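Local coordinates for protein sugar kinase, pfkB family (Thermotoga maritima, PDB 2AJR) that is a pfkB-family sugar kinase, probably an ATP-dependent phosphofructokinase that phosphorylates a fructose phosphate, and carries a bound magnesium ion, at residues A22-I27 and R105-I110. Residues are numbered along the deposited sequence; the frame is centred on the assembly and turned at random.
Sequences ALDREI and RENIEI. With ACT (acetate ion), chain D.
Glu109 reaches back across the sheet to Asp24, its OE2 2.5 Å from Asp24 OD1, so close that one of the two acids probably keeps a proton. With chi1 at -57° its CG stands anti to the carbonyl carbon, and a bend at chi2 brings the carboxylate toward the neighbouring strand, its plane 72° from that of Asp24. Glu109 OE1 lies against Asp24 CB and 3.6 Å from Glu26 CG. Asp24 OD2 has its own counter-charge in Lys310 and lies 2.9 Å from OXT of an acetate, probably a crystallisation additive, while Asn107 ND2 makes a weak hydrogen bond to the other acetate oxygen. An alanine in place of Asp24 would probably leave Glu109 OE2 without its close partner and Lys310 without this salt bridge. On the other face, Arg25 and Glu106 lie side by side, and Arg25 NE makes a weak, salt-bridging bond of 3.5 Å to Glu106 OE2 at the guanidinium edge. Glu106 OE1 pairs with Arg25 NH1 of the second subunit. Farther along that face Ile27 CD1 packs 3.9 Å from Ile108 CG2, and both isoleucines also touch the second subunit. Between the two faces the strands run parallel: Leu23 N, Arg25 N and Ile27 N donate to Arg105 O, Asn107 O and Glu109 O, while Leu23 O and Arg25 O accept from Asn107 N and Glu109 N. This pair forms the middle of the four-stranded sheet that, as in ribokinase-like kinases, makes up the lid. Its chemistry is thus divided: a face of clustered acids, with Lys310 as counter-charge, where a proton is probably shared, and a face of ion pairs and isoleucines that joins the two subunits.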
loop_
_atom_site.group_PDB
_atom_site.type_symbol
_atom_site.label_atom_id
_atom_site.label_comp_id
_atom_site.label_asym_id
_atom_site.label_seq_id
_atom_site.Cartn_x
_atom_site.Cartn_y
_atom_site.Cartn_z
ATOM N N ALA A 22 -7.296 10.177 3.562
ATOM C CA ALA A 22 -6.555 8.992 3.141
ATOM C C ALA A 22 -7.468 7.978 2.471
ATOM O O ALA A 22 -8.655 7.946 2.743
ATOM C CB ALA A 22 -5.838 8.376 4.322
ATOM N N LEU A 23 -6.907 7.187 1.564
ATOM C CA LEU A 23 -7.496 5.919 1.171
ATOM C C LEU A 23 -6.988 4.853 2.129
ATOM O O LEU A 23 -5.792 4.669 2.274
ATOM C CB LEU A 23 -7.082 5.550 -0.247
ATOM C CG LEU A 23 -7.797 6.364 -1.309
ATOM C CD1 LEU A 23 -7.064 6.266 -2.627
ATOM C CD2 LEU A 23 -9.221 5.862 -1.429
ATOM N N ASP A 24 -7.896 4.163 2.794
ATOM C CA ASP A 24 -7.529 3.119 3.724
ATOM C C ASP A 24 -7.542 1.810 2.969
ATOM O O ASP A 24 -8.572 1.421 2.413
ATOM C CB ASP A 24 -8.521 3.050 4.887
ATOM C CG ASP A 24 -8.258 4.092 5.942
ATOM O OD1 ASP A 24 -7.067 4.282 6.307
ATOM O OD2 ASP A 24 -9.246 4.721 6.415
ATOM N N ARG A 25 -6.393 1.146 2.913
ATOM C CA ARG A 25 -6.332 -0.216 2.431
ATOM C C ARG A 25 -6.241 -1.175 3.602
ATOM O O ARG A 25 -5.184 -1.310 4.225
ATOM C CB ARG A 25 -5.141 -0.425 1.509
ATOM C CG ARG A 25 -5.069 -1.893 1.003
ATOM C CD ARG A 25 -4.597 -1.998 -0.430
ATOM N NE ARG A 25 -5.622 -1.596 -1.396
ATOM C CZ ARG A 25 -6.659 -2.345 -1.774
ATOM N NH1 ARG A 25 -6.855 -3.563 -1.276
ATOM N NH2 ARG A 25 -7.510 -1.867 -2.667
ATOM N N GLU A 26 -7.354 -1.844 3.888
ATOM C CA GLU A 26 -7.422 -2.864 4.935
ATOM C C GLU A 26 -7.144 -4.250 4.339
ATOM O O GLU A 26 -7.654 -4.624 3.285
ATOM C CB GLU A 26 -8.796 -2.848 5.616
ATOM C CG GLU A 26 -9.288 -1.472 6.160
ATOM C CD GLU A 26 -10.811 -1.219 5.884
ATOM O OE1 GLU A 26 -11.656 -1.798 6.635
ATOM O OE2 GLU A 26 -11.148 -0.445 4.915
ATOM N N ILE A 27 -6.314 -5.011 5.026
ATOM C CA ILE A 27 -5.925 -6.332 4.584
ATOM C C ILE A 27 -6.078 -7.223 5.801
ATOM O O ILE A 27 -5.594 -6.877 6.874
ATOM C CB ILE A 27 -4.458 -6.345 4.117
ATOM C CG1 ILE A 27 -4.185 -5.167 3.178
ATOM C CG2 ILE A 27 -4.112 -7.669 3.435
ATOM C CD1 ILE A 27 -2.727 -4.822 3.059
ATOM N N ARG A 105 -2.727 10.499 0.467
ATOM C CA ARG A 105 -2.035 9.347 1.017
ATOM C C ARG A 105 -2.865 8.072 0.976
ATOM O O ARG A 105 -4.081 8.113 1.058
ATOM C CB ARG A 105 -1.594 9.640 2.445
ATOM C CG ARG A 105 -2.724 9.756 3.464
ATOM C CD ARG A 105 -2.382 10.818 4.440
ATOM N NE ARG A 105 -3.378 11.035 5.485
ATOM C CZ ARG A 105 -3.279 10.593 6.737
ATOM N NH1 ARG A 105 -2.241 9.873 7.123
ATOM N NH2 ARG A 105 -4.242 10.848 7.606
ATOM N N GLU A 106 -2.211 6.936 0.815
ATOM C CA GLU A 106 -2.885 5.667 1.010
ATOM C C GLU A 106 -2.278 5.079 2.269
ATOM O O GLU A 106 -1.075 4.855 2.315
ATOM C CB GLU A 106 -2.709 4.725 -0.184
ATOM C CG GLU A 106 -3.469 3.373 -0.020
ATOM C CD GLU A 106 -3.283 2.358 -1.182
ATOM O OE1 GLU A 106 -2.170 2.275 -1.749
ATOM O OE2 GLU A 106 -4.249 1.614 -1.505
ATOM N N ASN A 107 -3.101 4.873 3.299
ATOM C CA ASN A 107 -2.669 4.191 4.515
ATOM C C ASN A 107 -2.976 2.711 4.441
ATOM O O ASN A 107 -3.901 2.290 3.738
ATOM C CB ASN A 107 -3.329 4.801 5.753
ATOM C CG ASN A 107 -2.872 6.221 6.005
ATOM O OD1 ASN A 107 -1.883 6.681 5.429
ATOM N ND2 ASN A 107 -3.597 6.927 6.842
ATOM N N ILE A 108 -2.203 1.928 5.183
ATOM C CA ILE A 108 -2.329 0.472 5.164
ATOM C C ILE A 108 -2.576 -0.059 6.572
ATOM O O ILE A 108 -1.858 0.286 7.496
ATOM C CB ILE A 108 -1.066 -0.174 4.549
ATOM C CG1 ILE A 108 -0.980 0.193 3.055
ATOM C CG2 ILE A 108 -1.089 -1.672 4.740
ATOM C CD1 ILE A 108 0.319 -0.141 2.400
ATOM N N GLU A 109 -3.621 -0.864 6.728
ATOM C CA GLU A 109 -3.943 -1.487 8.007
ATOM C C GLU A 109 -4.057 -2.992 7.786
ATOM O O GLU A 109 -4.885 -3.447 7.009
ATOM C CB GLU A 109 -5.241 -0.919 8.587
ATOM C CG GLU A 109 -5.259 0.622 8.788
ATOM C CD GLU A 109 -5.838 1.381 7.588
ATOM O OE1 GLU A 109 -6.556 0.760 6.780
ATOM O OE2 GLU A 109 -5.584 2.593 7.444
ATOM N N ILE A 110 -3.176 -3.744 8.429
ATOM C CA ILE A 110 -3.199 -5.198 8.392
ATOM C C ILE A 110 -3.815 -5.690 9.704
ATOM O O ILE A 110 -3.335 -5.373 10.786
ATOM C CB ILE A 110 -1.777 -5.761 8.197
ATOM C CG1 ILE A 110 -1.170 -5.193 6.904
ATOM C CG2 ILE A 110 -1.806 -7.299 8.164
ATOM C CD1 ILE A 110 0.330 -5.266 6.823
HETATM C C ACT D . -7.776 7.049 8.989
HETATM O O ACT D . -6.721 6.650 8.341
HETATM O OXT ACT D . -8.898 6.490 8.748
HETATM C CH3 ACT D . -7.743 8.180 9.976
#